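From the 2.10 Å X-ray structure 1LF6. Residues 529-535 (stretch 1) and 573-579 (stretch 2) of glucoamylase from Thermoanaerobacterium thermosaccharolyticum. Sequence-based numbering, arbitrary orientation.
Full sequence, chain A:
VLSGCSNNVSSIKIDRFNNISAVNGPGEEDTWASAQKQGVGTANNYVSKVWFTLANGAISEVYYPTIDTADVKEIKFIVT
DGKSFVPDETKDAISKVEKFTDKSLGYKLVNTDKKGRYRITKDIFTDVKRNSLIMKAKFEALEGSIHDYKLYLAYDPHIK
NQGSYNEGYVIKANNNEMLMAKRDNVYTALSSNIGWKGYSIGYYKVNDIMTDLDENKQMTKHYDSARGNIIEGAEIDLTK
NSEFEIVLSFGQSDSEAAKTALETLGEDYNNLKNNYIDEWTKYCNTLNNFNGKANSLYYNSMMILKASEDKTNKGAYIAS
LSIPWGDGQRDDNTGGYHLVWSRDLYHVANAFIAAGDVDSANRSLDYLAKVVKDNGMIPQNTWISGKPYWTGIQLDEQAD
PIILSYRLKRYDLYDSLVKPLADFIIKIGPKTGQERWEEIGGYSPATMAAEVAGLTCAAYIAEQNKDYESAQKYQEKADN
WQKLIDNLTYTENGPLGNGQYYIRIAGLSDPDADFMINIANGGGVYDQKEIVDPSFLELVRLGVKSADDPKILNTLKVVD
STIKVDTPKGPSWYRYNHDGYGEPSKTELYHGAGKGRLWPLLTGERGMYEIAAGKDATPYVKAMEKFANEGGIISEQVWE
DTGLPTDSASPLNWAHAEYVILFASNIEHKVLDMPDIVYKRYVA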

ATOM      1  N   LYS A 529     -12.580   6.453  29.602  1.00 16.03           N
ATOM      2  CA  LYS A 529     -11.510   5.964  30.470  1.00 16.55           C
ATOM      3  C   LYS A 529     -11.192   4.473  30.329  1.00 16.87           C
ATOM      4  O   LYS A 529     -10.179   4.006  30.849  1.00 17.41           O
ATOM      5  CB  LYS A 529     -11.838   6.297  31.928  1.00 17.29           C
ATOM      6  CG  LYS A 529     -11.874   7.797  32.210  1.00 17.69           C
ATOM      7  CD  LYS A 529     -12.379   8.087  33.607  1.00 20.69           C
ATOM      8  CE  LYS A 529     -13.864   7.758  33.729  1.00 21.69           C
ATOM      9  NZ  LYS A 529     -14.341   8.006  35.101  1.00 28.83           N
ATOM     10  N   GLU A 530     -12.042   3.733  29.623  1.00 17.56           N
ATOM     11  CA  GLU A 530     -11.816   2.302  29.413  1.00 17.46           C
ATOM     12  C   GLU A 530     -10.941   2.062  28.186  1.00 17.47           C
ATOM     13  O   GLU A 530     -10.456   0.951  27.968  1.00 14.44           O
ATOM     14  CB  GLU A 530     -13.135   1.560  29.158  1.00 19.38           C
ATOM     15  CG  GLU A 530     -14.188   1.597  30.255  1.00 20.37           C
ATOM     16  CD  GLU A 530     -15.434   0.822  29.851  1.00 21.98           C
ATOM     17  OE1 GLU A 530     -15.327  -0.405  29.641  1.00 22.87           O
ATOM     18  OE2 GLU A 530     -16.521   1.432  29.729  1.00 22.52           O
ATOM     19  N   ILE A 531     -10.746   3.099  27.381  1.00 15.33           N
ATOM     20  CA  ILE A 531      -9.993   2.950  26.138  1.00 17.09           C
ATOM     21  C   ILE A 531      -8.588   3.529  26.102  1.00 15.41           C
ATOM     22  O   ILE A 531      -8.404   4.739  26.269  1.00 14.72           O
ATOM     23  CB  ILE A 531     -10.781   3.581  24.968  1.00 15.83           C
ATOM     24  CG1 ILE A 531     -12.262   3.175  25.055  1.00 16.77           C
ATOM     25  CG2 ILE A 531     -10.177   3.166  23.646  1.00 14.63           C
ATOM     26  CD1 ILE A 531     -12.527   1.677  24.956  1.00 16.53           C
ATOM     27  N   VAL A 532      -7.597   2.665  25.887  1.00 14.71           N
ATOM     28  CA  VAL A 532      -6.209   3.108  25.778  1.00 13.10           C
ATOM     29  C   VAL A 532      -5.738   2.849  24.348  1.00 14.41           C
ATOM     30  O   VAL A 532      -6.288   1.995  23.650  1.00 14.36           O
ATOM     31  CB  VAL A 532      -5.273   2.403  26.805  1.00 15.31           C
ATOM     32  CG1 VAL A 532      -5.652   2.839  28.209  1.00 16.02           C
ATOM     33  CG2 VAL A 532      -5.341   0.888  26.662  1.00 13.15           C
ATOM     34  N   ASP A 533      -4.725   3.594  23.918  1.00 14.65           N
ATOM     35  CA  ASP A 533      -4.220   3.524  22.548  1.00 14.65           C
ATOM     36  C   ASP A 533      -2.705   3.775  22.560  1.00 14.90           C
ATOM     37  O   ASP A 533      -2.242   4.771  23.113  1.00 17.22           O
ATOM     38  CB  ASP A 533      -4.949   4.613  21.749  1.00 16.77           C
ATOM     39  CG  ASP A 533      -4.612   4.609  20.271  1.00 17.21           C
ATOM     40  OD1 ASP A 533      -3.439   4.372  19.916  1.00 15.40           O
ATOM     41  OD2 ASP A 533      -5.532   4.875  19.464  1.00 16.42           O
ATOM     42  N   PRO A 534      -1.911   2.876  21.951  1.00 15.87           N
ATOM     43  CA  PRO A 534      -0.455   3.064  21.938  1.00 14.57           C
ATOM     44  C   PRO A 534       0.010   4.337  21.235  1.00 14.53           C
ATOM     45  O   PRO A 534       1.179   4.712  21.334  1.00 14.93           O
ATOM     46  CB  PRO A 534       0.052   1.799  21.254  1.00 16.48           C
ATOM     47  CG  PRO A 534      -1.083   1.392  20.400  1.00 19.19           C
ATOM     48  CD  PRO A 534      -2.282   1.628  21.267  1.00 15.81           C
ATOM     49  N   SER A 535      -0.910   5.002  20.540  1.00 13.03           N
ATOM     50  CA  SER A 535      -0.600   6.236  19.828  1.00 13.03           C
ATOM     51  C   SER A 535      -0.093   7.329  20.762  1.00 12.56           C
ATOM     52  O   SER A 535       0.501   8.307  20.307  1.00 12.35           O
ATOM     53  CB  SER A 535      -1.841   6.750  19.086  1.00 13.12           C
ATOM     54  OG  SER A 535      -2.271   5.822  18.104  1.00 13.30           O
ATOM     55  N   TRP A 573       0.933  -4.843  19.014  1.00 14.53           N
ATOM     56  CA  TRP A 573      -0.166  -4.269  19.771  1.00 15.78           C
ATOM     57  C   TRP A 573      -1.386  -3.972  18.905  1.00 15.83           C
ATOM     58  O   TRP A 573      -1.260  -3.815  17.690  1.00 15.25           O
ATOM     59  CB  TRP A 573       0.282  -2.950  20.411  1.00 13.94           C
ATOM     60  CG  TRP A 573       1.290  -3.091  21.502  1.00 13.84           C
ATOM     61  CD1 TRP A 573       1.062  -2.958  22.838  1.00 15.16           C
ATOM     62  CD2 TRP A 573       2.679  -3.436  21.364  1.00 14.89           C
ATOM     63  NE1 TRP A 573       2.214  -3.198  23.546  1.00 15.19           N
ATOM     64  CE2 TRP A 573       3.223  -3.496  22.667  1.00 12.71           C
ATOM     65  CE3 TRP A 573       3.516  -3.703  20.266  1.00 15.12           C
ATOM     66  CZ2 TRP A 573       4.566  -3.812  22.908  1.00 10.91           C
ATOM     67  CZ3 TRP A 573       4.851  -4.019  20.504  1.00 12.49           C
ATOM     68  CH2 TRP A 573       5.361  -4.069  21.818  1.00 14.13           C
ATOM     69  N   TYR A 574      -2.562  -3.908  19.534  1.00 16.45           N
ATOM     70  CA  TYR A 574      -3.803  -3.537  18.841  1.00 15.04           C
ATOM     71  C   TYR A 574      -3.763  -2.008  18.868  1.00 13.85           C
ATOM     72  O   TYR A 574      -3.031  -1.425  19.670  1.00 14.39           O
ATOM     73  CB  TYR A 574      -5.043  -3.973  19.628  1.00 15.57           C
ATOM     74  CG  TYR A 574      -5.263  -5.462  19.739  1.00 15.99           C
ATOM     75  CD1 TYR A 574      -5.865  -6.173  18.707  1.00 15.97           C
ATOM     76  CD2 TYR A 574      -4.883  -6.159  20.890  1.00 16.33           C
ATOM     77  CE1 TYR A 574      -6.091  -7.541  18.814  1.00 18.30           C
ATOM     78  CE2 TYR A 574      -5.102  -7.529  21.008  1.00 16.00           C
ATOM     79  CZ  TYR A 574      -5.707  -8.213  19.967  1.00 18.73           C
ATOM     80  OH  TYR A 574      -5.939  -9.565  20.081  1.00 20.47           O
ATOM     81  N   ARG A 575      -4.558  -1.365  18.021  1.00 13.42           N
ATOM     82  CA  ARG A 575      -4.613   0.099  17.983  1.00 14.77           C
ATOM     83  C   ARG A 575      -5.244   0.644  19.267  1.00 14.18           C
ATOM     84  O   ARG A 575      -4.908   1.737  19.715  1.00 13.64           O
ATOM     85  CB  ARG A 575      -5.450   0.573  16.797  1.00 15.09           C
ATOM     86  CG  ARG A 575      -5.063  -0.026  15.465  1.00 17.89           C
ATOM     87  CD  ARG A 575      -6.272   0.006  14.530  1.00 18.72           C
ATOM     88  NE  ARG A 575      -6.398   1.232  13.778  1.00 22.17           N
ATOM     89  CZ  ARG A 575      -7.530   1.657  13.224  1.00 19.73           C
ATOM     90  NH1 ARG A 575      -7.545   2.793  12.542  1.00 20.04           N
ATOM     91  NH2 ARG A 575      -8.651   0.972  13.377  1.00 18.92           N
ATOM     92  N   TYR A 576      -6.178  -0.119  19.834  1.00 13.59           N
ATOM     93  CA  TYR A 576      -6.875   0.250  21.075  1.00 13.01           C
ATOM     94  C   TYR A 576      -7.853  -0.865  21.426  1.00 13.59           C
ATOM     95  O   TYR A 576      -8.195  -1.676  20.567  1.00 11.04           O
ATOM     96  CB  TYR A 576      -7.629   1.579  20.906  1.00 14.15           C
ATOM     97  CG  TYR A 576      -8.614   1.602  19.755  1.00 13.91           C
ATOM     98  CD1 TYR A 576      -9.898   1.063  19.891  1.00 13.38           C
ATOM     99  CD2 TYR A 576      -8.256   2.143  18.519  1.00 11.96           C
ATOM    100  CE1 TYR A 576     -10.796   1.060  18.827  1.00  9.53           C
ATOM    101  CE2 TYR A 576      -9.152   2.143  17.445  1.00 12.13           C
ATOM    102  CZ  TYR A 576     -10.416   1.601  17.610  1.00 12.37           C
ATOM    103  OH  TYR A 576     -11.293   1.592  16.550  1.00 11.95           O
ATOM    104  N   ASN A 577      -8.304  -0.916  22.678  1.00 14.88           N
ATOM    105  CA  ASN A 577      -9.234  -1.969  23.087  1.00 17.65           C
ATOM    106  C   ASN A 577     -10.554  -1.870  22.338  1.00 17.14           C
ATOM    107  O   ASN A 577     -11.073  -0.774  22.124  1.00 16.76           O
ATOM    108  CB  ASN A 577      -9.539  -1.899  24.592  1.00 21.40           C
ATOM    109  CG  ASN A 577      -8.566  -1.039  25.354  1.00 23.53           C
ATOM    110  OD1 ASN A 577      -8.417   0.150  25.074  1.00 23.12           O
ATOM    111  ND2 ASN A 577      -7.894  -1.638  26.338  1.00 28.18           N
ATOM    112  N   HIS A 578     -11.084  -3.026  21.950  1.00 17.14           N
ATOM    113  CA  HIS A 578     -12.362  -3.129  21.251  1.00 16.68           C
ATOM    114  C   HIS A 578     -12.349  -2.657  19.805  1.00 17.37           C
ATOM    115  O   HIS A 578     -13.399  -2.398  19.216  1.00 16.99           O
ATOM    116  CB  HIS A 578     -13.442  -2.387  22.042  1.00 18.80           C
ATOM    117  CG  HIS A 578     -13.501  -2.787  23.483  1.00 19.99           C
ATOM    118  ND1 HIS A 578     -13.791  -4.071  23.885  1.00 17.25           N
ATOM    119  CD2 HIS A 578     -13.262  -2.083  24.616  1.00 18.19           C
ATOM    120  CE1 HIS A 578     -13.727  -4.145  25.204  1.00 20.16           C
ATOM    121  NE2 HIS A 578     -13.408  -2.952  25.671  1.00 21.02           N
ATOM    122  N   ASP A 579     -11.156  -2.547  19.232  1.00 16.15           N
ATOM    123  CA  ASP A 579     -11.018  -2.129  17.843  1.00 14.70           C
ATOM    124  C   ASP A 579     -11.739  -3.180  17.002  1.00 14.78           C
ATOM    125  O   ASP A 579     -11.557  -4.381  17.211  1.00 13.84           O
ATOM    126  CB  ASP A 579      -9.532  -2.060  17.468  1.00 14.44           C
ATOM    127  CG  ASP A 579      -9.300  -1.634  16.025  1.00 14.71           C
ATOM    128  OD1 ASP A 579     -10.272  -1.278  15.325  1.00 11.40           O
ATOM    129  OD2 ASP A 579      -8.126  -1.650  15.595  1.00 15.09           O
TER
HETATM  130  O   HOH W   1     -13.302  -2.240  28.296  1.00 31.13           O

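Two loops that pass close together need not pair their backbones as strands do; a single side chain can supply the missing acceptor. The contact between residues 529-535 and 573-579 of this glucoamylase illustrates the principle, with one direct hydrogen bond set among apolar contacts and CA-H...O approaches.

Lys529 takes no part, its side chain being out of reach. At Glu530 the contact begins through solvent: a water lies 3.0 Å from Glu530 OE1, to which it donates, and 2.7 Å from His578 NE2, so that the carboxylate and the imidazole are linked without touching.

Ile531 makes the apolar portion of the contact. Its CA-to-CB bond points sideways, but the end of the side chain comes nearer the other stretch. CD1 of Ile531 lies 3.8 Å from CD2 of His578, at the edge of the imidazole ring and near its plane, while CG2 of Ile531 is 4.1 Å from CB of Tyr576. The latter residue begins a type II beta turn that ends at Asp579, and His578, inside that turn, has the positive phi (72°) expected at its third position. The closing bond from Asp579 N to Tyr576 O is weak, at 3.4 Å.

Val532 N donates to Asn577 OD1 at 2.8 Å, with an N-H...acceptor angle of 159°. The asparagine thus presents its side-chain oxygen to a backbone amide, a role that a backbone carbonyl would fill in a sheet; its chi1 of -15° lies between the usual wells. The carbonyl of Val532 meets carbon instead: Val532 O lies 3.2 Å from Tyr576 CA, in a CA-H...O contact with an angle of 125° at the hydrogen.

Asp533 reverses the roles, its CA lying 3.4 Å from Arg575 O with an angle of 131° at the hydrogen. The two CA-H...O contacts accompany a close backbone approach, with 4.5 Å between the CA atoms of Asp533 and Tyr576. The aspartate's carboxylate approaches that carbonyl, OD1 of Asp533 standing 3.0 Å from O of Arg575, but both are acceptors and no hydrogen bond results. Asp533 OD1 instead accepts from its own stretch, from Ser535 N at 2.7 Å and Ser535 OG at 2.6 Å.

Pro534, which has no amide hydrogen to offer, points toward the other stretch and packs its ring against backbone carbonyls, with CD of Pro534 3.1 Å from O of Arg575 and CG of Pro534 3.5 Å from O of Tyr574. Ser535 makes no contact across the gap.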